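Local coordinates for SusD superfamily protein (Bacteroides vulgatus, PDB 3MYV) that probably binds polysaccharide at the outer membrane, as a SusD-family protein thought to help capture glycans for uptake, at residues W238-K243 with P324-N329; S248-A253 with V330-S335; L268-G273 with W311-R316. All blocks are in the same frame, centred on the assembly; numbering follows the deposited sequence. Where two conformers were deposited one is given.

Contact 1. Residues W238-K243 with P324-N329. With NA (sodium ion), chain C.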
loop_
_atom_site.group_PDB
_atom_site.type_symbol
_atom_site.label_atom_id
_atom_site.label_comp_id
_atom_site.label_asym_id
_atom_site.label_seq_id
_atom_site.Cartn_x
_atom_site.Cartn_y
_atom_site.Cartn_z
ATOM N N TRP A 238 10.540 3.265 13.961
ATOM C CA TRP A 238 10.787 3.519 12.536
ATOM C C TRP A 238 12.247 3.454 12.141
ATOM O O TRP A 238 12.586 3.749 10.987
ATOM C CB TRP A 238 10.167 4.871 12.115
ATOM C CG TRP A 238 8.700 4.811 12.163
ATOM C CD1 TRP A 238 7.886 5.274 13.162
ATOM C CD2 TRP A 238 7.840 4.168 11.214
ATOM N NE1 TRP A 238 6.571 4.988 12.863
ATOM C CE2 TRP A 238 6.524 4.305 11.680
ATOM C CE3 TRP A 238 8.059 3.514 9.991
ATOM C CZ2 TRP A 238 5.433 3.795 10.982
ATOM C CZ3 TRP A 238 6.981 3.007 9.312
ATOM C CH2 TRP A 238 5.688 3.152 9.801
ATOM N N SER A 239 13.100 3.011 13.063
ATOM C CA SER A 239 14.523 2.909 12.822
ATOM C C SER A 239 14.920 1.631 12.093
ATOM O O SER A 239 14.354 0.557 12.325
ATOM C CB SER A 239 15.278 2.942 14.160
ATOM O OG SER A 239 16.673 2.775 13.966
ATOM N N VAL A 240 15.985 1.741 11.308
ATOM C CA VAL A 240 16.665 0.584 10.741
ATOM C C VAL A 240 17.175 -0.372 11.810
ATOM O O VAL A 240 17.490 -1.515 11.508
ATOM C CB VAL A 240 17.865 0.990 9.834
ATOM C CG1 VAL A 240 17.388 1.821 8.658
ATOM C CG2 VAL A 240 18.955 1.737 10.641
ATOM N N GLU A 241 17.300 0.108 13.040
ATOM C CA GLU A 241 17.704 -0.744 14.150
ATOM C C GLU A 241 16.528 -1.478 14.770
ATOM O O GLU A 241 16.714 -2.202 15.724
ATOM C CB GLU A 241 18.434 0.091 15.218
ATOM C CG GLU A 241 19.623 0.864 14.657
ATOM C CD GLU A 241 20.483 1.525 15.727
ATOM O OE1 GLU A 241 19.961 2.347 16.505
ATOM O OE2 GLU A 241 21.692 1.230 15.763
ATOM N N ALA A 242 15.312 -1.298 14.250
ATOM C CA ALA A 242 14.136 -1.934 14.822
ATOM C C ALA A 242 13.280 -2.589 13.736
ATOM O O ALA A 242 12.065 -2.491 13.764
ATOM C CB ALA A 242 13.333 -0.915 15.619
ATOM N N LYS A 243 13.922 -3.308 12.806
ATOM C CA LYS A 243 13.202 -3.891 11.679
ATOM C C LYS A 243 12.256 -5.001 12.155
ATOM O O LYS A 243 12.470 -5.624 13.200
ATOM C CB LYS A 243 14.174 -4.422 10.614
ATOM C CG LYS A 243 14.970 -3.313 9.940
ATOM C CD LYS A 243 15.938 -3.860 8.904
ATOM C CE LYS A 243 16.363 -2.790 7.861
ATOM N NZ LYS A 243 17.062 -3.370 6.621
ATOM N N PRO A 324 19.662 6.876 4.510
ATOM C CA PRO A 324 19.859 5.427 4.592
ATOM C C PRO A 324 19.650 4.671 3.260
ATOM O O PRO A 324 18.753 4.986 2.479
ATOM C CB PRO A 324 18.789 5.013 5.612
ATOM C CG PRO A 324 17.671 5.941 5.328
ATOM C CD PRO A 324 18.312 7.262 4.968
ATOM N N LEU A 325 20.455 3.648 3.032
ATOM C CA LEU A 325 20.316 2.780 1.845
ATOM C C LEU A 325 19.494 1.511 2.129
ATOM O O LEU A 325 19.109 0.786 1.196
ATOM C CB LEU A 325 21.714 2.384 1.332
ATOM C CG LEU A 325 22.631 3.530 0.880
ATOM C CD1 LEU A 325 24.070 3.082 0.659
ATOM C CD2 LEU A 325 22.108 4.188 -0.376
ATOM N N GLU A 326 19.241 1.226 3.405
ATOM C CA GLU A 326 18.816 -0.108 3.825
ATOM C C GLU A 326 17.443 -0.145 4.494
ATOM O O GLU A 326 17.090 -1.152 5.106
ATOM C CB GLU A 326 19.854 -0.691 4.787
ATOM C CG GLU A 326 19.796 -0.184 6.231
ATOM C CD GLU A 326 20.644 1.066 6.522
ATOM O OE1 GLU A 326 20.768 1.957 5.649
ATOM O OE2 GLU A 326 21.177 1.162 7.663
ATOM N N CYS A 327 16.664 0.931 4.396
ATOM C CA CYS A 327 15.343 0.938 5.051
ATOM C C CYS A 327 14.379 -0.037 4.401
ATOM O O CYS A 327 14.279 -0.077 3.182
ATOM C CB CYS A 327 14.703 2.317 5.013
ATOM S SG CYS A 327 15.574 3.536 6.036
ATOM N N ASN A 328 13.663 -0.782 5.239
ATOM C CA ASN A 328 12.564 -1.645 4.853
ATOM C C ASN A 328 11.285 -0.806 4.668
ATOM O O ASN A 328 11.064 0.170 5.387
ATOM C CB ASN A 328 12.329 -2.703 5.943
ATOM C CG ASN A 328 13.441 -3.730 6.044
ATOM O OD1 ASN A 328 14.507 -3.589 5.418
ATOM N ND2 ASN A 328 13.193 -4.800 6.834
ATOM N N ASN A 329 10.445 -1.169 3.715
ATOM C CA ASN A 329 9.190 -0.464 3.502
ATOM C C ASN A 329 8.063 -1.322 4.037
ATOM O O ASN A 329 7.872 -2.479 3.621
ATOM C CB ASN A 329 8.967 -0.179 2.023
ATOM C CG ASN A 329 10.053 0.693 1.418
ATOM O OD1 ASN A 329 10.658 1.542 2.097
ATOM N ND2 ASN A 329 10.305 0.492 0.129
HETATM NA NA NA C . 19.493 -1.336 -0.031
HETATM O O HOH W 1 15.707 -6.483 6.350
HETATM O O HOH W 2 21.694 -0.582 -0.803
#

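Contact 2. Residues S248-A253 with V330-S335. With EDO (1,2-ethanediol), chain E.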
loop_
_atom_site.group_PDB
_atom_site.type_symbol
_atom_site.label_atom_id
_atom_site.label_comp_id
_atom_site.label_asym_id
_atom_site.label_seq_id
_atom_site.Cartn_x
_atom_site.Cartn_y
_atom_site.Cartn_z
ATOM N N SER A 248 4.450 -4.914 12.556
ATOM C CA SER A 248 4.689 -5.250 11.167
ATOM C C SER A 248 4.260 -6.676 10.843
ATOM O O SER A 248 4.898 -7.638 11.302
ATOM C CB SER A 248 6.173 -5.091 10.835
ATOM O OG SER A 248 6.392 -5.391 9.464
ATOM N N PHE A 249 3.207 -6.806 10.043
ATOM C CA PHE A 249 2.804 -8.119 9.504
ATOM C C PHE A 249 3.671 -8.452 8.269
ATOM O O PHE A 249 4.101 -9.607 8.055
ATOM C CB PHE A 249 1.345 -8.156 9.031
ATOM C CG PHE A 249 0.315 -7.795 10.070
ATOM C CD1 PHE A 249 0.142 -8.580 11.202
ATOM C CD2 PHE A 249 -0.532 -6.687 9.885
ATOM C CE1 PHE A 249 -0.827 -8.264 12.165
ATOM C CE2 PHE A 249 -1.526 -6.382 10.833
ATOM C CZ PHE A 249 -1.659 -7.163 11.979
ATOM N N PHE A 250 3.886 -7.435 7.438
ATOM C CA PHE A 250 4.638 -7.595 6.195
ATOM C C PHE A 250 5.417 -6.332 5.918
ATOM O O PHE A 250 4.816 -5.256 5.793
ATOM C CB PHE A 250 3.660 -7.881 5.034
ATOM C CG PHE A 250 4.317 -8.007 3.675
ATOM C CD1 PHE A 250 5.594 -8.572 3.525
ATOM C CD2 PHE A 250 3.655 -7.576 2.556
ATOM C CE1 PHE A 250 6.187 -8.673 2.274
ATOM C CE2 PHE A 250 4.243 -7.681 1.296
ATOM C CZ PHE A 250 5.526 -8.218 1.178
ATOM N N GLU A 251 6.743 -6.441 5.809
ATOM C CA GLU A 251 7.540 -5.336 5.273
ATOM C C GLU A 251 8.547 -5.899 4.286
ATOM O O GLU A 251 8.967 -7.048 4.428
ATOM C CB GLU A 251 8.229 -4.526 6.374
ATOM C CG GLU A 251 9.281 -5.278 7.172
ATOM C CD GLU A 251 9.699 -4.542 8.426
ATOM O OE1 GLU A 251 8.824 -4.278 9.279
ATOM O OE2 GLU A 251 10.915 -4.255 8.581
ATOM N N ILE A 252 8.968 -5.073 3.333
ATOM C CA ILE A 252 9.988 -5.457 2.335
ATOM C C ILE A 252 11.378 -5.446 2.990
ATOM O O ILE A 252 11.807 -4.438 3.583
ATOM C CB ILE A 252 9.972 -4.485 1.106
ATOM C CG1 ILE A 252 8.581 -4.411 0.466
ATOM C CG2 ILE A 252 11.050 -4.861 0.066
ATOM C CD1 ILE A 252 8.071 -5.776 -0.119
ATOM N N ALA A 253 12.098 -6.555 2.880
ATOM C CA ALA A 253 13.413 -6.651 3.503
ATOM C C ALA A 253 14.448 -6.013 2.565
ATOM O O ALA A 253 14.598 -6.410 1.407
ATOM C CB ALA A 253 13.791 -8.108 3.804
ATOM N N VAL A 330 7.366 -0.790 5.021
ATOM C CA VAL A 330 6.188 -1.436 5.599
ATOM C C VAL A 330 5.078 -1.504 4.574
ATOM O O VAL A 330 4.782 -0.502 3.929
ATOM C CB VAL A 330 5.627 -0.633 6.775
ATOM C CG1 VAL A 330 4.255 -1.203 7.205
ATOM C CG2 VAL A 330 6.584 -0.646 7.909
ATOM N N VAL A 331 4.437 -2.672 4.450
ATOM C CA VAL A 331 3.312 -2.876 3.549
ATOM C C VAL A 331 1.998 -3.112 4.323
ATOM O O VAL A 331 0.959 -2.583 3.950
ATOM C CB VAL A 331 3.620 -4.058 2.606
ATOM C CG1 VAL A 331 2.440 -4.364 1.638
ATOM C CG2 VAL A 331 4.899 -3.795 1.766
ATOM N N LEU A 332 2.058 -3.914 5.385
ATOM C CA LEU A 332 0.916 -4.203 6.245
ATOM C C LEU A 332 1.352 -4.174 7.700
ATOM O O LEU A 332 2.191 -4.978 8.125
ATOM C CB LEU A 332 0.339 -5.582 5.893
ATOM C CG LEU A 332 -0.212 -5.791 4.487
ATOM C CD1 LEU A 332 -0.138 -7.303 4.101
ATOM C CD2 LEU A 332 -1.645 -5.252 4.401
ATOM N N ARG A 333 0.784 -3.241 8.459
ATOM C CA ARG A 333 1.037 -3.166 9.893
ATOM C C ARG A 333 -0.232 -3.011 10.706
ATOM O O ARG A 333 -1.295 -2.620 10.198
ATOM C CB ARG A 333 2.049 -2.075 10.243
ATOM C CG ARG A 333 1.575 -0.631 10.065
ATOM C CD ARG A 333 2.676 0.327 10.487
ATOM N NE ARG A 333 2.309 1.725 10.190
ATOM C CZ ARG A 333 1.972 2.627 11.105
ATOM N NH1 ARG A 333 1.916 2.305 12.399
ATOM N NH2 ARG A 333 1.677 3.866 10.731
ATOM N N LEU A 334 -0.116 -3.341 11.979
ATOM C CA LEU A 334 -1.272 -3.381 12.902
ATOM C C LEU A 334 -2.112 -2.093 12.990
ATOM O O LEU A 334 -3.319 -2.166 13.046
ATOM C CB LEU A 334 -0.797 -3.826 14.304
ATOM C CG LEU A 334 -1.849 -4.134 15.381
ATOM C CD1 LEU A 334 -2.863 -5.199 14.887
ATOM C CD2 LEU A 334 -1.197 -4.570 16.714
ATOM N N SER A 335 -1.489 -0.919 13.052
ATOM C CA SER A 335 -2.254 0.335 13.119
ATOM C C SER A 335 -3.271 0.457 11.973
ATOM O O SER A 335 -4.382 0.937 12.176
ATOM C CB SER A 335 -1.332 1.552 13.151
ATOM O OG SER A 335 -0.547 1.627 14.347
HETATM C C1 EDO E . 6.674 2.755 3.660
HETATM O O1 EDO E . 5.401 2.163 3.996
HETATM C C2 EDO E . 7.400 3.191 4.921
HETATM O O2 EDO E . 7.915 2.046 5.616
#

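Contact 3. Residues L268-G273 with W311-R316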
loop_
_atom_site.group_PDB
_atom_site.type_symbol
_atom_site.label_atom_id
_atom_site.label_comp_id
_atom_site.label_asym_id
_atom_site.label_seq_id
_atom_site.Cartn_x
_atom_site.Cartn_y
_atom_site.Cartn_z
ATOM N N LEU A 268 15.059 8.292 -1.283
ATOM C CA LEU A 268 14.343 9.315 -2.064
ATOM C C LEU A 268 13.682 10.375 -1.196
ATOM O O LEU A 268 13.689 11.549 -1.549
ATOM C CB LEU A 268 13.290 8.656 -2.943
ATOM C CG LEU A 268 13.787 7.674 -3.997
ATOM C CD1 LEU A 268 12.535 7.050 -4.659
ATOM C CD2 LEU A 268 14.668 8.360 -5.011
ATOM N N LEU A 269 13.079 9.975 -0.075
ATOM C CA LEU A 269 12.363 10.926 0.792
ATOM C C LEU A 269 13.321 11.753 1.664
ATOM O O LEU A 269 12.936 12.756 2.246
ATOM C CB LEU A 269 11.372 10.212 1.711
ATOM C CG LEU A 269 10.037 9.731 1.123
ATOM C CD1 LEU A 269 9.103 9.377 2.250
ATOM C CD2 LEU A 269 9.392 10.781 0.223
ATOM N N ASN A 270 14.535 11.279 1.819
ATOM C CA ASN A 270 15.463 11.904 2.767
ATOM C C ASN A 270 16.076 13.186 2.199
ATOM O O ASN A 270 16.581 13.213 1.075
ATOM C CB ASN A 270 16.554 10.904 3.141
ATOM C CG ASN A 270 17.294 11.289 4.363
ATOM O OD1 ASN A 270 18.147 12.189 4.340
ATOM N ND2 ASN A 270 17.033 10.564 5.469
ATOM N N TRP A 271 16.067 14.231 3.015
ATOM C CA TRP A 271 16.579 15.542 2.627
ATOM C C TRP A 271 18.043 15.440 2.189
ATOM O O TRP A 271 18.467 16.112 1.244
ATOM C CB TRP A 271 16.458 16.517 3.809
ATOM C CG TRP A 271 17.016 17.877 3.552
ATOM C CD1 TRP A 271 18.295 18.293 3.759
ATOM C CD2 TRP A 271 16.312 18.993 3.003
ATOM N NE1 TRP A 271 18.436 19.591 3.370
ATOM C CE2 TRP A 271 17.230 20.055 2.912
ATOM C CE3 TRP A 271 14.984 19.199 2.578
ATOM C CZ2 TRP A 271 16.877 21.308 2.414
ATOM C CZ3 TRP A 271 14.627 20.447 2.090
ATOM C CH2 TRP A 271 15.569 21.484 2.012
ATOM N N TYR A 272 18.778 14.581 2.892
ATOM C CA TYR A 272 20.213 14.374 2.662
ATOM C C TYR A 272 20.525 13.332 1.584
ATOM O O TYR A 272 21.700 13.112 1.260
ATOM C CB TYR A 272 20.875 13.990 3.972
ATOM C CG TYR A 272 20.645 15.072 4.996
ATOM C CD1 TYR A 272 21.386 16.247 4.959
ATOM C CD2 TYR A 272 19.627 14.950 5.937
ATOM C CE1 TYR A 272 21.136 17.290 5.851
ATOM C CE2 TYR A 272 19.371 15.964 6.855
ATOM C CZ TYR A 272 20.130 17.125 6.813
ATOM O OH TYR A 272 19.854 18.123 7.703
ATOM N N GLY A 273 19.475 12.693 1.065
ATOM C CA GLY A 273 19.571 11.683 0.000
ATOM C C GLY A 273 19.230 12.348 -1.327
ATOM O O GLY A 273 19.897 13.289 -1.733
ATOM N N TRP A 311 10.246 17.849 5.720
ATOM C CA TRP A 311 10.395 16.561 5.067
ATOM C C TRP A 311 10.076 15.481 6.072
ATOM O O TRP A 311 10.042 15.723 7.274
ATOM C CB TRP A 311 11.792 16.385 4.434
ATOM C CG TRP A 311 12.984 16.376 5.317
ATOM C CD1 TRP A 311 13.651 17.478 5.791
ATOM C CD2 TRP A 311 13.720 15.234 5.795
ATOM N NE1 TRP A 311 14.734 17.088 6.535
ATOM C CE2 TRP A 311 14.800 15.716 6.542
ATOM C CE3 TRP A 311 13.558 13.847 5.661
ATOM C CZ2 TRP A 311 15.712 14.860 7.197
ATOM C CZ3 TRP A 311 14.465 13.013 6.271
ATOM C CH2 TRP A 311 15.527 13.513 7.035
ATOM N N LEU A 312 9.790 14.297 5.556
ATOM C CA LEU A 312 9.278 13.217 6.365
ATOM C C LEU A 312 10.430 12.268 6.676
ATOM O O LEU A 312 10.968 11.607 5.795
ATOM C CB LEU A 312 8.179 12.431 5.656
ATOM C CG LEU A 312 7.579 11.282 6.478
ATOM C CD1 LEU A 312 6.859 11.826 7.715
ATOM C CD2 LEU A 312 6.624 10.426 5.578
ATOM N N TYR A 313 10.756 12.184 7.949
ATOM C CA TYR A 313 11.797 11.321 8.407
ATOM C C TYR A 313 11.196 10.098 9.115
ATOM O O TYR A 313 11.390 9.838 10.311
ATOM C CB TYR A 313 12.750 12.129 9.276
ATOM C CG TYR A 313 14.047 11.436 9.584
ATOM C CD1 TYR A 313 14.611 10.510 8.690
ATOM C CD2 TYR A 313 14.745 11.731 10.743
ATOM C CE1 TYR A 313 15.810 9.915 8.952
ATOM C CE2 TYR A 313 15.972 11.099 11.029
ATOM C CZ TYR A 313 16.477 10.197 10.130
ATOM O OH TYR A 313 17.685 9.591 10.388
ATOM N N LYS A 314 10.465 9.331 8.323
ATOM C CA LYS A 314 9.834 8.115 8.778
ATOM C C LYS A 314 10.699 6.886 8.497
ATOM O O LYS A 314 10.568 5.885 9.187
ATOM C CB LYS A 314 8.423 7.986 8.172
ATOM C CG LYS A 314 7.715 6.706 8.526
ATOM C CD LYS A 314 6.265 6.696 8.070
ATOM C CE LYS A 314 5.301 7.109 9.131
ATOM N NZ LYS A 314 3.807 7.026 8.753
ATOM N N LEU A 315 11.593 6.949 7.512
ATOM C CA LEU A 315 12.503 5.853 7.272
ATOM C C LEU A 315 13.858 6.274 7.830
ATOM O O LEU A 315 14.657 6.986 7.180
ATOM C CB LEU A 315 12.546 5.519 5.764
ATOM C CG LEU A 315 11.175 5.043 5.219
ATOM C CD1 LEU A 315 10.319 6.206 4.591
ATOM C CD2 LEU A 315 11.344 3.961 4.194
ATOM N N ARG A 316 14.105 5.842 9.059
ATOM C CA ARG A 316 15.121 6.471 9.885
ATOM C C ARG A 316 16.402 5.623 9.909
ATOM O O ARG A 316 16.376 4.451 10.259
ATOM C CB ARG A 316 14.575 6.679 11.310
ATOM C CG ARG A 316 13.322 7.573 11.368
ATOM C CD ARG A 316 12.785 7.775 12.800
ATOM N NE ARG A 316 13.608 8.678 13.604
ATOM C CZ ARG A 316 13.478 10.005 13.639
ATOM N NH1 ARG A 316 12.548 10.636 12.901
ATOM N NH2 ARG A 316 14.277 10.718 14.443
HETATM O O HOH W 3 10.358 13.693 2.740
HETATM O O HOH W 4 14.768 8.530 5.084
HETATM O O HOH W 5 18.919 10.659 7.714
HETATM O O HOH W 6 16.849 18.648 7.770
#

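Contact 1. Residues W238-K243 with P324-N329
Lys243 reaches across to Glu326 and Asn328 and ties together two loops of the SusD-family fold, the one that leads into strand 248-252 and the one that leads into its partner strand 329-333. Its NZ makes two hydrogen bonds. Lys243 NZ lies 2.7 Å from Glu326 O, with a C=O...N angle of 164°, so the ammonium group sits almost straight out from that carbonyl. From Lys243 NZ to Asn328 OD1 is 2.8 Å, and this bond arrives from above the amide plane, 46° out of it. A third partner, water 1, accepts weakly from Lys243 NZ and also accepts from Asn328 ND2. The lysine chain is extended beyond CG and crosses the Asn328 side chain at about a right angle, Lys243 CD lying 3.6 Å from Asn328 ND2.

Beside this polar grip is a small apolar patch, where Val240 CG1 packs on Cys327 SG at 3.6 Å. The glutamate chain bends at chi2 (-90°), which sets CD beside Val240 CG1, and Glu326 OE2 stands 3.8 Å from Val240 CG2. Glu326 OE2 remains 6.2 Å from Lys243 NZ, too far for a salt bridge, although the opposite charges may still attract.

In the second shell, Asn328 is fixed from both ends of its amide: OD1 also accepts from Asn254 N, and ND2 donates to Glu251 OE2. An ST turn shapes the other loop, Ser239 OG accepting from Glu241 N. Next to Glu326, the backbone O of Leu325 binds the sodium ion at 2.5 Å, alongside water 2 and ligands from Asn254, Ser255, Asp258 and Pro260.

Contact 2. Residues S248-A253 with V330-S335
Phe250 and Leu332 form the hydrogen-bonded pair of a short antiparallel two-stranded sheet interrupted by two classic beta bulges. Each bulge is marked by one carbonyl that takes two N-H groups. Leu332 O accepts from Phe249 N at 2.8 Å and from Phe250 N, the first bond being the more bent (N-H...O 137° against 162°). Phe250 O likewise accepts from Val331 N at 2.9 Å and from Leu332 N, the latter a straighter bond.

The tight part is apolar. Phe250 CG lies anti to the backbone N (chi1 177°), and the side chain runs next to that of Val331, pointing the same way, with Phe250 CD2 3.5 Å from Val331 CB. Leu332 CD1 approaches the Phe250 ring at its edge, near the ring plane. The Phe249 ring reaches Leu334: its CE2 comes within 3.5 Å of Leu334 N, and CZ meets Leu334 CD1 at 3.7 Å.

On the face carrying Ser248, Glu251, Val330 and Arg333 the packing across the strands is looser. Glu251 CB rests 3.8 Å from Val330 CA, while Ser248 OG donates to Glu251 OE1 on its anti lone pair. The backbone of Val330 is bound by a 1,2-ethanediol, probably from the crystallisation liquor: Val330 N donates to O2 of the diol, and Val330 O accepts from its O1 at 2.7 Å.

Arg333 carries this face on to salt bridges with Glu247, Glu390 of helix 380-391 and Glu394, whereas Phe249 lies against helix 189-202 at Tyr190, Ala191 and Ala194, and Leu332 touches Arg198 of that helix.

Contact 3. Residues L268-G273 with W311-R316
A type I beta turn, Asn270 to Gly273, follows helix 265-268 and lies against the end of the hairpin strand 307-312, where the Trp311 indole meets Trp271. Trp271 CB sits over one face of the Trp311 indole, 3.3 Å from the centroid of its five-membered ring and 14° off the normal, a CH-pi contact. The two indoles are only near parallel, their planes 27° apart, and are slid so far that they barely overlap. Trp311 CZ3 lies 3.6 Å from Asn270 ND2, and Trp311 CZ2 3.8 Å from Tyr272 CE2. Asn270 OD1 is held by Tyr272 N in an Asx turn. Leu269 CD1 packs on Leu315 CD1 at 4.1 Å.

No direct hydrogen bond joins the segments; four waters bridge them instead. Water 3 donates to Leu269 O and accepts from Leu312 N, and water 6 accepts from Trp311 NE1 at 2.9 Å while also bonding Tyr272 OH. Asn270 ND2 gives to waters 4 and 5, which reach Leu315 O and, weakly, Tyr313 OH. Aromatic and aliphatic contacts thus supply the direct cohesion, with bridging waters linking the polar groups Leu269 O, Leu312 N, Asn270 ND2, Leu315 O and Trp311 NE1.

Along the chain, 238-243 and 248-253 come first, then both segments of contact 3, and last 324-329 running directly into 330-335, so contacts 1 and 2 interleave and contact 3 falls within the span that each of them bridges. Contact 1 lies between the others, its centre 12 Å from that of contact 2 and 11 Å from that of contact 3; contacts 2 and 3 are 19 Å apart. Contact 1's loops lead into the two strands that contact 2 pairs, and Asn329 O meets Ile252 N at 2.8 Å. Towards contact 3, Val240 N lies 2.9 Å from Arg316 O. The small sheet and the hairpin are thereby joined through the loops of contact 1, one of which supplies Leu325 O to the sodium ion.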